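Local structure of diaminopimelate decarboxylase (Phaeodactylum tricornutum, 7JPJ) at residues A[354-359]-A[402-407]; A[310-315]-A[361-366]; A[291-296]-A[385-390]. The protein probably decarboxylates meso-diaminopimelate to lysine, the last step of lysine biosynthesis, with pyridoxal 5'-phosphate as cofactor and as an obligate dimer. All coordinates share one frame; numbering follows the deposited sequence.

Contact 1: A[354-359]-A[402-407]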
loop_
_atom_site.group_PDB
_atom_site.type_symbol
_atom_site.label_atom_id
_atom_site.label_comp_id
_atom_site.label_asym_id
_atom_site.label_seq_id
_atom_site.Cartn_x
_atom_site.Cartn_y
_atom_site.Cartn_z
ATOM N N GLY A 354 13.343 2.034 -5.362
ATOM C CA GLY A 354 12.644 3.223 -4.927
ATOM C C GLY A 354 13.378 3.979 -3.831
ATOM O O GLY A 354 14.369 3.516 -3.270
ATOM N N HIS A 355 12.855 5.167 -3.522
ATOM C CA HIS A 355 13.486 6.056 -2.554
ATOM C C HIS A 355 13.124 5.739 -1.108
ATOM O O HIS A 355 13.676 6.372 -0.201
ATOM C CB HIS A 355 13.125 7.515 -2.869
ATOM C CG HIS A 355 11.657 7.810 -2.807
ATOM N ND1 HIS A 355 11.153 9.090 -2.911
ATOM C CD2 HIS A 355 10.585 6.996 -2.658
ATOM C CE1 HIS A 355 9.835 9.049 -2.827
ATOM N NE2 HIS A 355 9.465 7.791 -2.673
ATOM N N CYS A 356 12.226 4.789 -0.859
ATOM C CA CYS A 356 11.862 4.451 0.511
ATOM C C CYS A 356 12.944 3.600 1.157
ATOM O O CYS A 356 13.519 2.712 0.524
ATOM C CB CYS A 356 10.528 3.706 0.555
ATOM S SG CYS A 356 9.133 4.645 -0.068
ATOM N N CYS A 357 13.216 3.875 2.431
ATOM C CA CYS A 357 14.193 3.104 3.197
ATOM C C CYS A 357 13.555 1.774 3.604
ATOM O O CYS A 357 13.207 1.531 4.761
ATOM C CB CYS A 357 14.673 3.902 4.402
ATOM S SG CYS A 357 16.059 3.159 5.287
ATOM N N GLU A 358 13.395 0.904 2.609
ATOM C CA GLU A 358 12.767 -0.395 2.819
ATOM C C GLU A 358 13.270 -1.359 1.756
ATOM O O GLU A 358 13.297 -1.012 0.572
ATOM C CB GLU A 358 11.243 -0.280 2.763
ATOM C CG GLU A 358 10.525 -1.612 2.717
ATOM C CD GLU A 358 9.412 -1.700 3.737
ATOM O OE1 GLU A 358 9.543 -1.074 4.813
ATOM O OE2 GLU A 358 8.406 -2.389 3.458
ATOM N N SER A 359 13.659 -2.566 2.179
ATOM C CA SER A 359 14.259 -3.515 1.246
ATOM C C SER A 359 13.296 -3.901 0.130
ATOM O O SER A 359 13.728 -4.149 -1.002
ATOM C CB SER A 359 14.735 -4.762 1.991
ATOM O OG SER A 359 13.892 -5.060 3.089
ATOM N N LYS A 402 1.107 6.153 -0.030
ATOM C CA LYS A 402 1.461 7.561 0.057
ATOM C C LYS A 402 1.824 7.929 1.492
ATOM O O LYS A 402 1.306 7.355 2.455
ATOM C CB LYS A 402 0.303 8.432 -0.433
ATOM C CG LYS A 402 -0.921 8.396 0.468
ATOM C CD LYS A 402 -2.053 9.252 -0.074
ATOM C CE LYS A 402 -2.899 8.473 -1.062
ATOM N NZ LYS A 402 -4.123 9.224 -1.460
ATOM N N ASN A 403 2.747 8.880 1.623
ATOM C CA ASN A 403 3.216 9.457 2.879
ATOM C C ASN A 403 4.050 8.487 3.712
ATOM O O ASN A 403 4.481 8.855 4.813
ATOM C CB ASN A 403 2.061 10.005 3.730
ATOM C CG ASN A 403 1.191 10.985 2.961
ATOM O OD1 ASN A 403 -0.034 10.982 3.086
ATOM N ND2 ASN A 403 1.823 11.826 2.152
ATOM N N TYR A 404 4.294 7.269 3.233
ATOM C CA TYR A 404 5.322 6.428 3.831
ATOM C C TYR A 404 6.676 7.109 3.690
ATOM O O TYR A 404 6.994 7.672 2.637
ATOM C CB TYR A 404 5.339 5.057 3.153
ATOM C CG TYR A 404 6.336 4.081 3.735
ATOM C CD1 TYR A 404 6.542 4.002 5.106
ATOM C CD2 TYR A 404 7.066 3.232 2.912
ATOM C CE1 TYR A 404 7.448 3.110 5.643
ATOM C CE2 TYR A 404 7.975 2.332 3.441
ATOM C CZ TYR A 404 8.163 2.278 4.808
ATOM O OH TYR A 404 9.066 1.388 5.343
ATOM N N ASN A 405 7.472 7.068 4.762
ATOM C CA ASN A 405 8.711 7.840 4.871
ATOM C C ASN A 405 8.446 9.341 4.824
ATOM O O ASN A 405 9.372 10.131 4.612
ATOM C CB ASN A 405 9.724 7.456 3.782
ATOM C CG ASN A 405 10.480 6.184 4.101
ATOM O OD1 ASN A 405 11.703 6.132 3.977
ATOM N ND2 ASN A 405 9.756 5.150 4.512
ATOM N N SER A 406 7.181 9.729 5.002
ATOM C CA SER A 406 6.716 11.116 4.995
ATOM C C SER A 406 6.911 11.799 3.643
ATOM O O SER A 406 6.977 13.030 3.572
ATOM C CB SER A 406 7.386 11.931 6.107
ATOM O OG SER A 406 6.815 11.625 7.368
ATOM N N PHE A 407 6.993 11.031 2.561
ATOM C CA PHE A 407 7.094 11.636 1.241
ATOM C C PHE A 407 5.739 12.209 0.827
ATOM O O PHE A 407 4.702 11.569 1.034
ATOM C CB PHE A 407 7.571 10.611 0.208
ATOM C CG PHE A 407 9.057 10.378 0.221
ATOM C CD1 PHE A 407 9.937 11.403 -0.091
ATOM C CD2 PHE A 407 9.574 9.134 0.547
ATOM C CE1 PHE A 407 11.305 11.191 -0.078
ATOM C CE2 PHE A 407 10.940 8.915 0.561
ATOM C CZ PHE A 407 11.806 9.945 0.249
#
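His355 lays its imidazole flat against the phenyl ring of Phe407 in a face-to-face stack, the two side chains meeting tip to tip with ring centroids 3.6 Å apart and planes 10° from parallel. Its CG lies between the backbone N and the carbonyl carbon (chi1 61°), and the imidazole presents one face to Phe407, whose CE2 sits over its centre. Both imidazole nitrogens have partners: ND1 bonds to Glu105 of the second subunit and NE2 to Thr317, which fixes the ring's rotation. An alanine in place of Phe407 would probably leave that face of the imidazole without its stacking partner and open a gap over it, though the bonds of ND1 and NE2 would remain. Cys356 follows, its SG 3.9 Å from CD2 of Tyr404 in an oblique sulfur-aromatic contact. Cys357, the predicted proton donor, sits at the centre of an inverse gamma turn. Its backbone N donates an almost straight bond (175°) to OD1 of Asn405 at 3.1 Å, reaching the oxygen from above the carbonyl plane. The other end of that amide, ND2, lies 3.1 Å above the plane of the Tyr404 ring, over its centre. Glu358 closes the series: the hydroxyl OH of Tyr404 donates to its OE1 at 2.6 Å from above the carboxylate plane, and the two side chains cross at about a right angle. On the other segment, Asn405 O bonds to Ser82 of the second subunit. Asn405 thus holds the backbone N of Cys357 and Tyr404 the carboxylate of the next residue, Glu358, consistent with a turn kept in a defined shape around the predicted proton donor, close to the dimer interface.

Contact 2: A[310-315]-A[361-366]; sequences LKLDAG and DLMTPA
Met363 reaches across to Gly315 with its terminal methyl, CE standing 3.8 Å from CA of Gly315. Bends at chi2 (-54°) and chi3 fold the chain so that CE comes to this glycine. Further back along the same side chain, CG lies 4.3 Å from CD1 of Leu312, a loose apolar touch between strand 308-312 and the loop that holds Met363. Met389 of strand 386-390 packs on Met363, and Leu387 on Leu312. These residues belong to the beta-rich domain that accompanies the pyridoxal-binding barrel in this decarboxylase family: segment 310-315 carries strand 308-312 on into a loop, and the loop from Asp361 leads toward a short, weakly bonded strand at about 365-366. The polar part of the contact is carried by Asp361, whose CG, anti to the backbone N, brings the carboxylate toward Gly315. Its OD1 rests 3.6 Å from CA of Gly315 without bonding to it; the carboxylate is instead gripped by backbone N-H groups, OD1 by Met316 and OD2 by Cys356. Two amide donors, one from its own loop (Cys356) and one from the loop of Gly315 (Met316), would probably favour a charged carboxylate in this buried place. Gly315 has no side chain, and one there would point toward Asp361; its backbone N is bonded to OD2 of Asp318.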
loop_
_atom_site.group_PDB
_atom_site.type_symbol
_atom_site.label_atom_id
_atom_site.label_comp_id
_atom_site.label_asym_id
_atom_site.label_seq_id
_atom_site.Cartn_x
_atom_site.Cartn_y
_atom_site.Cartn_z
ATOM N N LEU A 310 19.661 1.679 -10.148
ATOM C CA LEU A 310 19.154 3.020 -10.399
ATOM C C LEU A 310 18.170 3.376 -9.292
ATOM O O LEU A 310 17.136 2.716 -9.140
ATOM C CB LEU A 310 18.471 3.107 -11.763
ATOM C CG LEU A 310 19.321 2.968 -13.026
ATOM C CD1 LEU A 310 18.475 3.287 -14.240
ATOM C CD2 LEU A 310 20.539 3.871 -12.971
ATOM N N LYS A 311 18.490 4.410 -8.520
ATOM C CA LYS A 311 17.653 4.855 -7.413
ATOM C C LYS A 311 16.856 6.076 -7.856
ATOM O O LYS A 311 17.435 7.082 -8.277
ATOM C CB LYS A 311 18.501 5.182 -6.184
ATOM C CG LYS A 311 19.558 4.133 -5.859
ATOM C CD LYS A 311 20.564 4.646 -4.841
ATOM C CE LYS A 311 20.360 4.005 -3.484
ATOM N NZ LYS A 311 21.332 4.520 -2.478
ATOM N N LEU A 312 15.534 5.984 -7.755
ATOM C CA LEU A 312 14.644 7.060 -8.161
ATOM C C LEU A 312 14.291 7.949 -6.971
ATOM O O LEU A 312 14.659 7.679 -5.826
ATOM C CB LEU A 312 13.365 6.496 -8.779
ATOM C CG LEU A 312 13.480 5.377 -9.813
ATOM C CD1 LEU A 312 12.102 4.804 -10.095
ATOM C CD2 LEU A 312 14.124 5.888 -11.093
ATOM N N ASP A 313 13.562 9.029 -7.259
ATOM C CA ASP A 313 12.931 9.843 -6.228
ATOM C C ASP A 313 11.463 9.475 -6.037
ATOM O O ASP A 313 10.652 10.318 -5.642
ATOM C CB ASP A 313 13.083 11.335 -6.539
ATOM C CG ASP A 313 12.418 11.745 -7.846
ATOM O OD1 ASP A 313 11.959 10.865 -8.605
ATOM O OD2 ASP A 313 12.363 12.966 -8.115
ATOM N N ALA A 314 11.116 8.221 -6.322
ATOM C CA ALA A 314 9.763 7.712 -6.171
ATOM C C ALA A 314 9.856 6.247 -5.767
ATOM O O ALA A 314 10.947 5.689 -5.633
ATOM C CB ALA A 314 8.962 7.889 -7.462
ATOM N N GLY A 315 8.702 5.618 -5.570
ATOM C CA GLY A 315 8.701 4.208 -5.209
ATOM C C GLY A 315 7.309 3.714 -4.879
ATOM O O GLY A 315 6.315 4.185 -5.444
ATOM N N ASP A 361 11.212 -2.083 -1.511
ATOM C CA ASP A 361 10.882 -1.010 -2.451
ATOM C C ASP A 361 11.632 -1.226 -3.767
ATOM O O ASP A 361 12.542 -0.483 -4.146
ATOM C CB ASP A 361 11.194 0.351 -1.847
ATOM C CG ASP A 361 10.567 1.488 -2.632
ATOM O OD1 ASP A 361 9.791 1.204 -3.572
ATOM O OD2 ASP A 361 10.850 2.664 -2.317
ATOM N N LEU A 362 11.212 -2.262 -4.482
ATOM C CA LEU A 362 11.839 -2.673 -5.728
ATOM C C LEU A 362 10.902 -2.360 -6.888
ATOM O O LEU A 362 9.703 -2.650 -6.815
ATOM C CB LEU A 362 12.178 -4.164 -5.682
ATOM C CG LEU A 362 12.713 -4.851 -6.934
ATOM C CD1 LEU A 362 13.933 -4.118 -7.455
ATOM C CD2 LEU A 362 13.046 -6.293 -6.611
ATOM N N MET A 363 11.446 -1.764 -7.949
ATOM C CA MET A 363 10.652 -1.368 -9.106
ATOM C C MET A 363 10.804 -2.309 -10.295
ATOM O O MET A 363 10.023 -2.204 -11.246
ATOM C CB MET A 363 11.021 0.056 -9.538
ATOM C CG MET A 363 10.580 1.131 -8.559
ATOM S SD MET A 363 8.820 1.037 -8.176
ATOM C CE MET A 363 8.273 2.685 -8.629
ATOM N N THR A 364 11.781 -3.215 -10.273
ATOM C CA THR A 364 11.985 -4.196 -11.340
ATOM C C THR A 364 12.068 -5.587 -10.725
ATOM O O THR A 364 13.156 -6.167 -10.617
ATOM C CB THR A 364 13.248 -3.890 -12.145
ATOM O OG1 THR A 364 14.345 -3.667 -11.251
ATOM C CG2 THR A 364 13.044 -2.663 -13.012
ATOM N N PRO A 365 10.939 -6.156 -10.313
ATOM C CA PRO A 365 10.958 -7.488 -9.707
ATOM C C PRO A 365 10.836 -8.600 -10.741
ATOM O O PRO A 365 10.474 -8.384 -11.901
ATOM C CB PRO A 365 9.725 -7.460 -8.794
ATOM C CG PRO A 365 8.764 -6.588 -9.532
ATOM C CD PRO A 365 9.588 -5.564 -10.292
ATOM N N ALA A 366 11.155 -9.808 -10.291
ATOM C CA ALA A 366 10.916 -10.982 -11.112
ATOM C C ALA A 366 9.413 -11.160 -11.313
ATOM O O ALA A 366 8.632 -10.910 -10.388
ATOM C CB ALA A 366 11.517 -12.229 -10.462
#

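Contact 3: A[291-296]-A[385-390]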
loop_
_atom_site.group_PDB
_atom_site.type_symbol
_atom_site.label_atom_id
_atom_site.label_comp_id
_atom_site.label_asym_id
_atom_site.label_seq_id
_atom_site.Cartn_x
_atom_site.Cartn_y
_atom_site.Cartn_z
ATOM N N LEU A 291 4.040 7.064 -14.516
ATOM C CA LEU A 291 4.845 7.682 -13.471
ATOM C C LEU A 291 6.118 8.257 -14.080
ATOM O O LEU A 291 6.841 7.563 -14.804
ATOM C CB LEU A 291 5.187 6.665 -12.382
ATOM C CG LEU A 291 6.185 7.127 -11.315
ATOM C CD1 LEU A 291 5.564 8.172 -10.398
ATOM C CD2 LEU A 291 6.716 5.950 -10.516
ATOM N N VAL A 292 6.388 9.526 -13.790
ATOM C CA VAL A 292 7.546 10.238 -14.320
ATOM C C VAL A 292 8.430 10.616 -13.140
ATOM O O VAL A 292 8.034 11.429 -12.294
ATOM C CB VAL A 292 7.137 11.477 -15.126
ATOM C CG1 VAL A 292 8.352 12.120 -15.765
ATOM C CG2 VAL A 292 6.110 11.107 -16.178
ATOM N N SER A 293 9.624 10.033 -13.079
ATOM C CA SER A 293 10.564 10.278 -11.995
ATOM C C SER A 293 11.952 10.535 -12.566
ATOM O O SER A 293 12.199 10.373 -13.764
ATOM C CB SER A 293 10.608 9.099 -11.013
ATOM O OG SER A 293 11.192 7.958 -11.619
ATOM N N LYS A 294 12.866 10.934 -11.687
ATOM C CA LYS A 294 14.248 11.192 -12.055
ATOM C C LYS A 294 15.168 10.204 -11.354
ATOM O O LYS A 294 14.885 9.743 -10.243
ATOM C CB LYS A 294 14.662 12.631 -11.714
ATOM C CG LYS A 294 14.641 13.570 -12.918
ATOM C CD LYS A 294 14.913 15.023 -12.532
ATOM C CE LYS A 294 13.924 15.973 -13.206
ATOM N NZ LYS A 294 14.477 16.583 -14.452
ATOM N N VAL A 295 16.270 9.874 -12.023
ATOM C CA VAL A 295 17.317 9.034 -11.448
ATOM C C VAL A 295 18.173 9.935 -10.561
ATOM O O VAL A 295 18.999 10.706 -11.051
ATOM C CB VAL A 295 18.151 8.341 -12.527
ATOM C CG1 VAL A 295 19.110 7.343 -11.895
ATOM C CG2 VAL A 295 17.243 7.651 -13.535
ATOM N N GLN A 296 17.970 9.849 -9.248
ATOM C CA GLN A 296 18.687 10.699 -8.307
ATOM C C GLN A 296 19.985 10.083 -7.805
ATOM O O GLN A 296 20.780 10.790 -7.176
ATOM C CB GLN A 296 17.788 11.042 -7.112
ATOM C CG GLN A 296 17.142 9.838 -6.451
ATOM C CD GLN A 296 17.750 9.512 -5.099
ATOM O OE1 GLN A 296 18.694 10.164 -4.653
ATOM N NE2 GLN A 296 17.212 8.492 -4.441
ATOM N N ASP A 385 18.637 11.833 -15.389
ATOM C CA ASP A 385 17.795 11.359 -16.472
ATOM C C ASP A 385 16.421 10.959 -15.942
ATOM O O ASP A 385 16.245 10.637 -14.764
ATOM C CB ASP A 385 18.449 10.176 -17.188
ATOM C CG ASP A 385 19.623 10.594 -18.052
ATOM O OD1 ASP A 385 19.678 11.775 -18.456
ATOM O OD2 ASP A 385 20.495 9.742 -18.324
ATOM N N ILE A 386 15.441 10.981 -16.836
ATOM C CA ILE A 386 14.054 10.713 -16.482
ATOM C C ILE A 386 13.761 9.235 -16.693
ATOM O O ILE A 386 14.090 8.672 -17.744
ATOM C CB ILE A 386 13.101 11.585 -17.317
ATOM C CG1 ILE A 386 13.419 13.065 -17.105
ATOM C CG2 ILE A 386 11.654 11.276 -16.979
ATOM C CD1 ILE A 386 12.831 13.969 -18.163
ATOM N N LEU A 387 13.149 8.603 -15.695
ATOM C CA LEU A 387 12.628 7.248 -15.819
ATOM C C LEU A 387 11.109 7.320 -15.873
ATOM O O LEU A 387 10.490 8.012 -15.060
ATOM C CB LEU A 387 13.083 6.365 -14.654
ATOM C CG LEU A 387 12.828 4.862 -14.819
ATOM C CD1 LEU A 387 14.000 4.052 -14.290
ATOM C CD2 LEU A 387 11.534 4.437 -14.135
ATOM N N VAL A 388 10.514 6.617 -16.832
ATOM C CA VAL A 388 9.074 6.655 -17.053
ATOM C C VAL A 388 8.529 5.242 -16.913
ATOM O O VAL A 388 8.899 4.348 -17.684
ATOM C CB VAL A 388 8.721 7.242 -18.430
ATOM C CG1 VAL A 388 7.232 7.090 -18.704
ATOM C CG2 VAL A 388 9.134 8.702 -18.505
ATOM N N MET A 389 7.651 5.041 -15.934
ATOM C CA MET A 389 6.968 3.768 -15.735
ATOM C C MET A 389 5.574 3.885 -16.338
ATOM O O MET A 389 4.712 4.583 -15.794
ATOM C CB MET A 389 6.896 3.405 -14.253
ATOM C CG MET A 389 7.952 2.408 -13.804
ATOM S SD MET A 389 7.823 1.976 -12.051
ATOM C CE MET A 389 7.292 0.268 -12.155
ATOM N N ASP A 390 5.359 3.208 -17.461
ATOM C CA ASP A 390 4.087 3.269 -18.163
ATOM C C ASP A 390 3.107 2.249 -17.588
ATOM O O ASP A 390 3.455 1.411 -16.753
ATOM C CB ASP A 390 4.294 3.038 -19.659
ATOM C CG ASP A 390 4.779 4.283 -20.378
ATOM O OD1 ASP A 390 4.218 5.370 -20.128
ATOM O OD2 ASP A 390 5.720 4.175 -21.191
#
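Val292 lays its CG1 against CG2 of Ile386 at 3.6 Å, the two side chains crossing obliquely on the same face of the sheet. A second, looser contact joins Val292 CG1 to CG2 of Val388, 4.4 Å away. Lys294 shares that face. On the other, CB of Leu291 meets CB of Met389 at 4.1 Å, and OG of Ser293 comes within 3.5 Å of O of Leu387, its chi1 of 69° setting OG between the backbone N and the carbonyl carbon. The backbones run antiparallel, their directions 144° apart. Hydrogen-bonded pairs, Leu291 with Met389 and Ser293 with Leu387, alternate with the non-hydrogen-bonded pairs Val292 with Val388 and Lys294 with Ile386. Within the Ser293 pair, Ser293 N to Leu387 O measures 3.0 Å and Leu387 N to Ser293 O 2.8 Å. One more bond, Val295 N to Asp385 O (2.8 Å), carries the pairing past the last bridge. In the Asp385 carboxylate, OD2 accepts from Ala382 N and pairs with Arg379, and OD1 accepts from Gly336 N. Helix 14-24 packs on the face of Lys294 and Ile386, through Ile21 to both and Ala17 to Ile386. Side chains of the opposite face meet strand 308-312, and strand 331-334 pairs with 386-390 along its other edge, so that the contact is an interior pairing of the curled mixed sheet.

Overall arrangement
All three contacts are largely buried, but they differ in what buries them. Contact 3 is regular sheet pairing, its strands bonded backbone to backbone and covered by a helix and by other strands. Contact 2 lies one strand over, where strand 308-312 pairs with strand 289-300 and Lys311 O accepts from Gln296 N. Its apolar touches are sparser and its polar work falls to one aspartate. Contact 1 joins two loops alone, continuing from contact 2 through His355 N to Ala314 O and Gly354 N to Asp361 O. There side-chain bonds and a ring stack replace sheet pairing, and the second subunit comes within reach of all its residues, but of only a few in the other two contacts.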